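Local coordinates for regulator of Ty1 transposition protein 107 (Saccharomyces cerevisiae, PDB 3T7K) that binds the phosphorylated tail of histone H2A through its C-terminal tandem BRCT repeats during DNA damage repair, at residues 54-59 / 79-84. Sequence-based numbering, arbitrary orientation.
Sequences IKETDK and SFEPLK
I54 lays the methyl at the end of its longer branch against the rim of the F80 ring, near the ring plane, with CD1 3.8 Å from CE1 of F80 and equally near CZ. The second branch reaches the same ring atom from off the plane, I54 CG2 lying 3.9 Å from F80 CE1. Both branches reach one ring corner because CG1 stands anti to the carbonyl carbon (chi1 -61°) with an extended chain beyond it, while CG2 is anti to the backbone N. F80 is buried and also touches L60, so this apolar part lies at the inner side of the contact.

The outer part is polar. K59 turns back at chi2 (-59°) and then runs straight, bringing NZ to within 3.2 Å of E81 OE1 in a salt bridge. The other carboxylate oxygen, OE2, is taken by K134, which also donates to the carbonyl oxygen of S79. E56 comes up beside this pair, its OE2 4.1 Å from E81 OE2 and the two carboxylate planes almost perpendicular at 84°. The two lysines probably offset the repulsion between these acids. No hydrogen bond joins the segments. A turn bond from D58 N to K55 O (2.9 Å) shapes the 54-59 loop.

In this BRCT-like domain, 54-59 leads from strand 48-50 to strand 62-64, while the loop holding 79-84 leads from helix 72-77 to strand 85-87; the contact thus brings together the loops that enter two neighbouring strands of the parallel sheet.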
loop_
_atom_site.group_PDB
_atom_site.type_symbol
_atom_site.label_atom_id
_atom_site.label_comp_id
_atom_site.label_asym_id
_atom_site.label_seq_id
_atom_site.Cartn_x
_atom_site.Cartn_y
_atom_site.Cartn_z
ATOM N N ILE C 54 1.747 8.206 -14.405
ATOM C CA ILE C 54 1.995 7.321 -13.270
ATOM C C ILE C 54 2.035 8.081 -11.951
ATOM O O ILE C 54 2.882 8.946 -11.750
ATOM C CB ILE C 54 3.310 6.543 -13.442
ATOM C CG1 ILE C 54 3.248 5.659 -14.691
ATOM C CG2 ILE C 54 3.605 5.697 -12.206
ATOM C CD1 ILE C 54 4.526 4.864 -14.970
ATOM N N LYS C 55 1.115 7.759 -11.051
ATOM C CA LYS C 55 1.114 8.360 -9.725
ATOM C C LYS C 55 1.256 7.280 -8.649
ATOM O O LYS C 55 0.468 6.333 -8.591
ATOM C CB LYS C 55 -0.153 9.181 -9.511
ATOM C CG LYS C 55 -0.159 9.976 -8.216
ATOM C CD LYS C 55 -1.478 9.819 -7.473
ATOM C CE LYS C 55 -1.686 10.965 -6.498
ATOM N NZ LYS C 55 -1.670 12.277 -7.209
ATOM N N GLU C 56 2.272 7.424 -7.803
ATOM C CA GLU C 56 2.629 6.369 -6.860
ATOM C C GLU C 56 1.461 5.868 -6.018
ATOM O O GLU C 56 1.466 4.725 -5.564
ATOM C CB GLU C 56 3.774 6.808 -5.938
ATOM C CG GLU C 56 5.157 6.726 -6.565
ATOM C CD GLU C 56 6.250 6.530 -5.529
ATOM O OE1 GLU C 56 6.603 7.507 -4.838
ATOM O OE2 GLU C 56 6.748 5.391 -5.398
ATOM N N THR C 57 0.464 6.709 -5.794
ATOM C CA THR C 57 -0.603 6.307 -4.886
ATOM C C THR C 57 -1.842 5.762 -5.592
ATOM O O THR C 57 -2.872 5.560 -4.958
ATOM C CB THR C 57 -0.972 7.425 -3.875
ATOM O OG1 THR C 57 -1.392 8.601 -4.574
ATOM C CG2 THR C 57 0.230 7.762 -3.000
ATOM N N ASP C 58 -1.747 5.524 -6.898
ATOM C CA ASP C 58 -2.829 4.840 -7.614
ATOM C C ASP C 58 -2.530 3.349 -7.708
ATOM O O ASP C 58 -3.373 2.562 -8.141
ATOM C CB ASP C 58 -3.036 5.413 -9.015
ATOM C CG ASP C 58 -3.601 6.813 -8.991
ATOM O OD1 ASP C 58 -4.162 7.212 -7.948
ATOM O OD2 ASP C 58 -3.487 7.513 -10.018
ATOM N N LYS C 59 -1.309 2.984 -7.327
ATOM C CA LYS C 59 -0.901 1.588 -7.237
ATOM C C LYS C 59 -1.126 0.850 -8.551
ATOM O O LYS C 59 -1.758 -0.206 -8.580
ATOM C CB LYS C 59 -1.656 0.899 -6.100
ATOM C CG LYS C 59 -1.235 1.369 -4.714
ATOM C CD LYS C 59 0.255 1.119 -4.493
ATOM C CE LYS C 59 0.705 1.592 -3.122
ATOM N NZ LYS C 59 2.169 1.396 -2.922
ATOM N N SER C 79 8.944 -0.418 -11.692
ATOM C CA SER C 79 8.920 -0.197 -10.250
ATOM C C SER C 79 7.497 -0.157 -9.693
ATOM O O SER C 79 7.261 0.452 -8.651
ATOM C CB SER C 79 9.620 1.103 -9.872
ATOM O OG SER C 79 8.946 2.181 -10.485
ATOM N N PHE C 80 6.549 -0.789 -10.378
ATOM C CA PHE C 80 5.226 -0.935 -9.794
ATOM C C PHE C 80 5.318 -1.896 -8.602
ATOM O O PHE C 80 6.264 -2.690 -8.500
ATOM C CB PHE C 80 4.219 -1.422 -10.836
ATOM C CG PHE C 80 3.840 -0.380 -11.849
ATOM C CD1 PHE C 80 4.340 0.906 -11.765
ATOM C CD2 PHE C 80 2.970 -0.683 -12.878
ATOM C CE1 PHE C 80 3.990 1.871 -12.706
ATOM C CE2 PHE C 80 2.610 0.262 -13.818
ATOM C CZ PHE C 80 3.124 1.550 -13.730
ATOM N N GLU C 81 4.338 -1.832 -7.706
ATOM C CA GLU C 81 4.413 -2.540 -6.434
ATOM C C GLU C 81 3.197 -3.435 -6.136
ATOM O O GLU C 81 2.376 -3.119 -5.269
ATOM C CB GLU C 81 4.600 -1.515 -5.320
ATOM C CG GLU C 81 5.892 -0.691 -5.484
ATOM C CD GLU C 81 5.978 0.470 -4.502
ATOM O OE1 GLU C 81 5.137 0.534 -3.575
ATOM O OE2 GLU C 81 6.880 1.321 -4.664
ATOM N N PRO C 82 3.084 -4.566 -6.843
ATOM C CA PRO C 82 4.028 -4.990 -7.874
ATOM C C PRO C 82 3.490 -4.723 -9.264
ATOM O O PRO C 82 2.329 -4.327 -9.420
ATOM C CB PRO C 82 4.089 -6.496 -7.657
ATOM C CG PRO C 82 2.639 -6.838 -7.285
ATOM C CD PRO C 82 2.113 -5.632 -6.518
ATOM N N LEU C 83 4.324 -4.966 -10.271
ATOM C CA LEU C 83 3.836 -5.044 -11.636
ATOM C C LEU C 83 3.264 -6.433 -11.777
ATOM O O LEU C 83 3.921 -7.402 -11.430
ATOM C CB LEU C 83 4.961 -4.861 -12.650
ATOM C CG LEU C 83 4.559 -5.057 -14.115
ATOM C CD1 LEU C 83 3.619 -3.945 -14.598
ATOM C CD2 LEU C 83 5.790 -5.131 -15.001
ATOM N N LYS C 84 2.037 -6.538 -12.269
ATOM C CA LYS C 84 1.392 -7.840 -12.360
ATOM C C LYS C 84 1.243 -8.276 -13.796
ATOM O O LYS C 84 1.303 -9.458 -14.107
ATOM C CB LYS C 84 0.016 -7.785 -11.688
ATOM C CG LYS C 84 0.109 -7.671 -10.181
ATOM C CD LYS C 84 -1.247 -7.632 -9.497
ATOM C CE LYS C 84 -1.056 -7.489 -7.990
ATOM N NZ LYS C 84 -2.344 -7.341 -7.250
#